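Local coordinates for Non-structural protein (Porcine reproductive and respiratory syndrome virus, PDB 3IFU) that is the zinc-binding papain-like leader protease Nsp1alpha at the start of the viral polyprotein, and probably suppresses host interferon-beta production, at residues 75-87 / 97-111. Sequence-based numbering, arbitrary orientation.
Sequences ACWLSAIFPIARM and RMVRVAAEIYRAGQL. With ZN (zinc ion), chain B.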
loop_
_atom_site.group_PDB
_atom_site.type_symbol
_atom_site.label_atom_id
_atom_site.label_comp_id
_atom_site.label_asym_id
_atom_site.label_seq_id
_atom_site.Cartn_x
_atom_site.Cartn_y
_atom_site.Cartn_z
ATOM N N ALA A 75 -10.431 -14.858 11.769
ATOM C CA ALA A 75 -9.510 -13.893 12.355
ATOM C C ALA A 75 -9.078 -12.899 11.286
ATOM O O ALA A 75 -7.893 -12.795 10.962
ATOM C CB ALA A 75 -8.294 -14.615 12.935
ATOM N N CYS A 76 -10.045 -12.170 10.740
ATOM C CA CYS A 76 -9.749 -11.211 9.694
ATOM C C CYS A 76 -8.857 -10.063 10.181
ATOM O O CYS A 76 -8.319 -9.308 9.371
ATOM C CB CYS A 76 -11.052 -10.681 9.069
ATOM S SG CYS A 76 -12.206 -9.785 10.151
ATOM N N TRP A 77 -8.693 -9.942 11.500
ATOM C CA TRP A 77 -7.842 -8.898 12.065
ATOM C C TRP A 77 -6.381 -9.136 11.702
ATOM O O TRP A 77 -5.559 -8.228 11.799
ATOM C CB TRP A 77 -7.973 -8.830 13.590
ATOM C CG TRP A 77 -7.963 -10.166 14.263
ATOM C CD1 TRP A 77 -9.051 -10.922 14.590
ATOM C CD2 TRP A 77 -6.813 -10.921 14.667
ATOM N NE1 TRP A 77 -8.655 -12.099 15.172
ATOM C CE2 TRP A 77 -7.284 -12.124 15.236
ATOM C CE3 TRP A 77 -5.429 -10.698 14.605
ATOM C CZ2 TRP A 77 -6.421 -13.107 15.746
ATOM C CZ3 TRP A 77 -4.566 -11.677 15.112
ATOM C CH2 TRP A 77 -5.070 -12.864 15.675
ATOM N N LEU A 78 -6.058 -10.358 11.287
ATOM C CA LEU A 78 -4.692 -10.694 10.892
ATOM C C LEU A 78 -4.328 -9.855 9.677
ATOM O O LEU A 78 -3.148 -9.634 9.369
ATOM C CB LEU A 78 -4.576 -12.182 10.542
ATOM C CG LEU A 78 -4.425 -13.171 11.698
ATOM C CD1 LEU A 78 -4.452 -14.588 11.169
ATOM C CD2 LEU A 78 -3.121 -12.907 12.417
ATOM N N SER A 79 -5.370 -9.391 8.997
ATOM C CA SER A 79 -5.240 -8.569 7.808
ATOM C C SER A 79 -5.081 -7.077 8.138
ATOM O O SER A 79 -4.678 -6.292 7.287
ATOM C CB SER A 79 -6.471 -8.803 6.928
ATOM O OG SER A 79 -6.527 -7.896 5.851
ATOM N N ALA A 80 -5.385 -6.682 9.373
ATOM C CA ALA A 80 -5.274 -5.280 9.768
ATOM C C ALA A 80 -3.942 -4.931 10.435
ATOM O O ALA A 80 -3.611 -3.748 10.592
ATOM C CB ALA A 80 -6.424 -4.908 10.686
ATOM N N ILE A 81 -3.171 -5.953 10.804
ATOM C CA ILE A 81 -1.887 -5.740 11.464
ATOM C C ILE A 81 -0.898 -4.844 10.698
ATOM O O ILE A 81 -0.402 -3.852 11.245
ATOM C CB ILE A 81 -1.209 -7.093 11.811
ATOM C CG1 ILE A 81 -2.153 -7.926 12.688
ATOM C CG2 ILE A 81 0.098 -6.849 12.551
ATOM C CD1 ILE A 81 -1.531 -9.142 13.300
ATOM N N PHE A 82 -0.622 -5.175 9.440
ATOM C CA PHE A 82 0.302 -4.381 8.642
ATOM C C PHE A 82 -0.160 -2.938 8.381
ATOM O O PHE A 82 0.601 -1.997 8.607
ATOM C CB PHE A 82 0.599 -5.070 7.304
ATOM C CG PHE A 82 1.536 -4.296 6.432
ATOM C CD1 PHE A 82 2.881 -4.176 6.769
ATOM C CD2 PHE A 82 1.064 -3.613 5.318
ATOM C CE1 PHE A 82 3.743 -3.379 6.015
ATOM C CE2 PHE A 82 1.918 -2.815 4.559
ATOM C CZ PHE A 82 3.262 -2.699 4.913
ATOM N N PRO A 83 -1.398 -2.737 7.885
ATOM C CA PRO A 83 -1.868 -1.369 7.627
ATOM C C PRO A 83 -1.822 -0.453 8.854
ATOM O O PRO A 83 -1.422 0.710 8.754
ATOM C CB PRO A 83 -3.289 -1.582 7.123
ATOM C CG PRO A 83 -3.187 -2.880 6.430
ATOM C CD PRO A 83 -2.379 -3.716 7.387
ATOM N N ILE A 84 -2.242 -0.970 10.006
ATOM C CA ILE A 84 -2.222 -0.170 11.232
ATOM C C ILE A 84 -0.782 0.172 11.617
ATOM O O ILE A 84 -0.497 1.285 12.043
ATOM C CB ILE A 84 -2.905 -0.907 12.414
ATOM C CG1 ILE A 84 -4.411 -1.013 12.164
ATOM C CG2 ILE A 84 -2.628 -0.172 13.709
ATOM C CD1 ILE A 84 -5.133 -1.945 13.110
ATOM N N ALA A 85 0.123 -0.781 11.458
ATOM C CA ALA A 85 1.515 -0.531 11.785
ATOM C C ALA A 85 2.158 0.462 10.813
ATOM O O ALA A 85 2.887 1.356 11.239
ATOM C CB ALA A 85 2.296 -1.838 11.796
ATOM N N ARG A 86 1.893 0.323 9.515
ATOM C CA ARG A 86 2.500 1.241 8.556
ATOM C C ARG A 86 2.028 2.676 8.685
ATOM O O ARG A 86 2.830 3.603 8.602
ATOM C CB ARG A 86 2.259 0.815 7.111
ATOM C CG ARG A 86 3.190 1.555 6.150
ATOM C CD ARG A 86 4.525 0.826 6.077
ATOM N NE ARG A 86 5.729 1.660 6.147
ATOM C CZ ARG A 86 6.021 2.491 7.144
ATOM N NH1 ARG A 86 5.190 2.632 8.166
ATOM N NH2 ARG A 86 7.177 3.139 7.149
ATOM N N MET A 87 0.725 2.860 8.866
ATOM C CA MET A 87 0.147 4.192 8.991
ATOM C C MET A 87 0.456 4.813 10.340
ATOM O O MET A 87 0.288 6.009 10.537
ATOM C CB MET A 87 -1.368 4.123 8.808
ATOM C CG MET A 87 -1.809 3.335 7.587
ATOM S SD MET A 87 -3.573 3.460 7.232
ATOM C CE MET A 87 -4.252 2.273 8.353
ATOM N N ARG A 97 7.237 -0.902 15.760
ATOM C CA ARG A 97 5.795 -0.717 15.641
ATOM C C ARG A 97 5.062 -1.994 15.221
ATOM O O ARG A 97 4.050 -2.350 15.816
ATOM C CB ARG A 97 5.513 0.386 14.626
ATOM C CG ARG A 97 4.108 0.895 14.676
ATOM C CD ARG A 97 3.824 1.478 16.040
ATOM N NE ARG A 97 2.398 1.686 16.240
ATOM C CZ ARG A 97 1.863 2.047 17.395
ATOM N NH1 ARG A 97 2.645 2.233 18.445
ATOM N NH2 ARG A 97 0.557 2.229 17.495
ATOM N N MET A 98 5.570 -2.672 14.190
ATOM C CA MET A 98 4.966 -3.907 13.695
ATOM C C MET A 98 4.863 -4.932 14.812
ATOM O O MET A 98 3.821 -5.565 15.003
ATOM C CB MET A 98 5.799 -4.475 12.542
ATOM C CG MET A 98 5.479 -5.929 12.147
ATOM S SD MET A 98 3.739 -6.325 11.743
ATOM C CE MET A 98 3.491 -5.458 10.225
ATOM N N VAL A 99 5.953 -5.074 15.557
ATOM C CA VAL A 99 6.023 -6.019 16.665
ATOM C C VAL A 99 5.043 -5.716 17.817
ATOM O O VAL A 99 4.451 -6.641 18.384
ATOM C CB VAL A 99 7.467 -6.088 17.201
ATOM C CG1 VAL A 99 7.537 -6.982 18.412
ATOM C CG2 VAL A 99 8.389 -6.603 16.108
ATOM N N ARG A 100 4.865 -4.439 18.156
ATOM C CA ARG A 100 3.955 -4.045 19.234
ATOM C C ARG A 100 2.493 -4.171 18.801
ATOM O O ARG A 100 1.634 -4.544 19.597
ATOM C CB ARG A 100 4.219 -2.602 19.661
ATOM C CG ARG A 100 5.663 -2.312 20.039
ATOM C CD ARG A 100 6.006 -2.834 21.414
ATOM N NE ARG A 100 5.282 -2.116 22.459
ATOM C CZ ARG A 100 5.362 -2.410 23.751
ATOM N NH1 ARG A 100 6.136 -3.405 24.149
ATOM N NH2 ARG A 100 4.668 -1.716 24.643
ATOM N N VAL A 101 2.221 -3.844 17.539
ATOM C CA VAL A 101 0.873 -3.925 16.982
ATOM C C VAL A 101 0.371 -5.375 16.900
ATOM O O VAL A 101 -0.783 -5.658 17.228
ATOM C CB VAL A 101 0.829 -3.302 15.579
ATOM C CG1 VAL A 101 -0.503 -3.602 14.911
ATOM C CG2 VAL A 101 1.047 -1.811 15.679
ATOM N N ALA A 102 1.236 -6.286 16.457
ATOM C CA ALA A 102 0.867 -7.695 16.346
ATOM C C ALA A 102 0.577 -8.263 17.737
ATOM O O ALA A 102 -0.471 -8.863 17.965
ATOM C CB ALA A 102 1.991 -8.480 15.680
ATOM N N ALA A 103 1.509 -8.047 18.663
ATOM C CA ALA A 103 1.376 -8.534 20.037
ATOM C C ALA A 103 0.070 -8.081 20.678
ATOM O O ALA A 103 -0.614 -8.875 21.319
ATOM C CB ALA A 103 2.576 -8.062 20.890
ATOM N N GLU A 104 -0.268 -6.804 20.516
ATOM C CA GLU A 104 -1.504 -6.272 21.079
ATOM C C GLU A 104 -2.723 -6.994 20.512
ATOM O O GLU A 104 -3.537 -7.534 21.253
ATOM C CB GLU A 104 -1.642 -4.778 20.779
ATOM C CG GLU A 104 -0.943 -3.859 21.747
ATOM C CD GLU A 104 -1.478 -3.974 23.168
ATOM O OE1 GLU A 104 -2.672 -4.314 23.344
ATOM O OE2 GLU A 104 -0.703 -3.707 24.111
ATOM N N ILE A 105 -2.830 -6.999 19.188
ATOM C CA ILE A 105 -3.953 -7.623 18.498
ATOM C C ILE A 105 -4.043 -9.127 18.776
ATOM O O ILE A 105 -5.119 -9.631 19.116
ATOM C CB ILE A 105 -3.872 -7.316 16.971
ATOM C CG1 ILE A 105 -4.090 -5.809 16.745
ATOM C CG2 ILE A 105 -4.909 -8.114 16.210
ATOM C CD1 ILE A 105 -4.007 -5.358 15.314
ATOM N N TYR A 106 -2.925 -9.837 18.652
ATOM C CA TYR A 106 -2.908 -11.272 18.931
ATOM C C TYR A 106 -3.429 -11.544 20.340
ATOM O O TYR A 106 -4.234 -12.455 20.551
ATOM C CB TYR A 106 -1.490 -11.835 18.821
ATOM C CG TYR A 106 -1.156 -12.404 17.474
ATOM C CD1 TYR A 106 -1.098 -11.586 16.348
ATOM C CD2 TYR A 106 -0.886 -13.761 17.321
ATOM C CE1 TYR A 106 -0.779 -12.102 15.105
ATOM C CE2 TYR A 106 -0.566 -14.292 16.076
ATOM C CZ TYR A 106 -0.518 -13.457 14.973
ATOM O OH TYR A 106 -0.244 -13.975 13.732
ATOM N N ARG A 107 -2.956 -10.759 21.305
ATOM C CA ARG A 107 -3.378 -10.920 22.689
ATOM C C ARG A 107 -4.896 -10.769 22.810
ATOM O O ARG A 107 -5.577 -11.624 23.377
ATOM C CB ARG A 107 -2.676 -9.891 23.576
ATOM C CG ARG A 107 -3.101 -9.966 25.023
ATOM C CD ARG A 107 -2.160 -9.220 25.937
ATOM N NE ARG A 107 -2.341 -7.776 25.892
ATOM C CZ ARG A 107 -1.635 -6.926 26.631
ATOM N NH1 ARG A 107 -0.708 -7.387 27.459
ATOM N NH2 ARG A 107 -1.860 -5.620 26.556
ATOM N N ALA A 108 -5.418 -9.675 22.270
ATOM C CA ALA A 108 -6.845 -9.407 22.313
ATOM C C ALA A 108 -7.628 -10.437 21.488
ATOM O O ALA A 108 -8.815 -10.665 21.744
ATOM C CB ALA A 108 -7.120 -7.998 21.797
ATOM N N GLY A 109 -6.962 -11.048 20.505
ATOM C CA GLY A 109 -7.604 -12.041 19.656
ATOM C C GLY A 109 -8.772 -11.492 18.852
ATOM O O GLY A 109 -9.670 -12.232 18.432
ATOM N N GLN A 110 -8.755 -10.182 18.640
ATOM C CA GLN A 110 -9.801 -9.499 17.900
ATOM C C GLN A 110 -9.426 -8.029 17.797
ATOM O O GLN A 110 -8.505 -7.576 18.471
ATOM C CB GLN A 110 -11.138 -9.637 18.631
ATOM C CG GLN A 110 -11.086 -9.212 20.097
ATOM C CD GLN A 110 -12.443 -9.309 20.795
ATOM O OE1 GLN A 110 -13.133 -10.336 20.711
ATOM N NE2 GLN A 110 -12.825 -8.242 21.495
ATOM N N LEU A 111 -10.128 -7.290 16.947
ATOM C CA LEU A 111 -9.861 -5.869 16.790
ATOM C C LEU A 111 -11.032 -5.147 17.430
ATOM O O LEU A 111 -12.192 -5.494 17.195
ATOM C CB LEU A 111 -9.738 -5.508 15.306
ATOM C CG LEU A 111 -8.951 -4.245 14.922
ATOM C CD1 LEU A 111 -7.698 -4.070 15.798
ATOM C CD2 LEU A 111 -8.554 -4.364 13.460
HETATM ZN ZN ZN B . -14.131 -11.444 9.997
#
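Trp-77 drives the edge of its six-membered ring at the face of Tyr-106, the two planes standing at 78° with centroids 5.3 Å apart, a T-shaped pair. Its CG lies between the backbone N and the carbonyl carbon (chi1 44°), which turns the broad indole toward the C-terminal end of helix 97-108. There Gln-110 CA sits over the five-membered ring in a CH-pi contact, 4.0 Å from its centroid. Gly-109, the first residue past the helix, takes a positive phi that is easy without a side chain, and brings this backbone over the indole; Ala-75 and Leu-78 pack on the opposite face.

The Tyr-106 ring also meets Ile-81 CD1 at its edge, 3.5 Å from CE1, while its hydroxyl is hydrogen-bonded to the carbonyl of Val-16. Ile-81 is a knob in a hole formed by Met-98, Val-101, Ala-102 and Ile-105; the small Ala-102 leaves room for its CG2, which lies 3.8 Å from Met-98 SD. The unbranched, flexible chain of Met-98 curls back on itself, and its CE reaches the edge of the Phe-82 ring, 3.7 Å from CD1. Ala-85, lacking bulk, lets the backbones close to 5.2 Å between its CA and that of Met-98.

Helices 81-87 and 97-108 run at 137° to each other, nearer antiparallel than perpendicular, within the papain-like cysteine protease domain, a buried helix pair beside the zinc site of Cys-70, Cys-76, His-146 and the terminal carboxylate of Met-180.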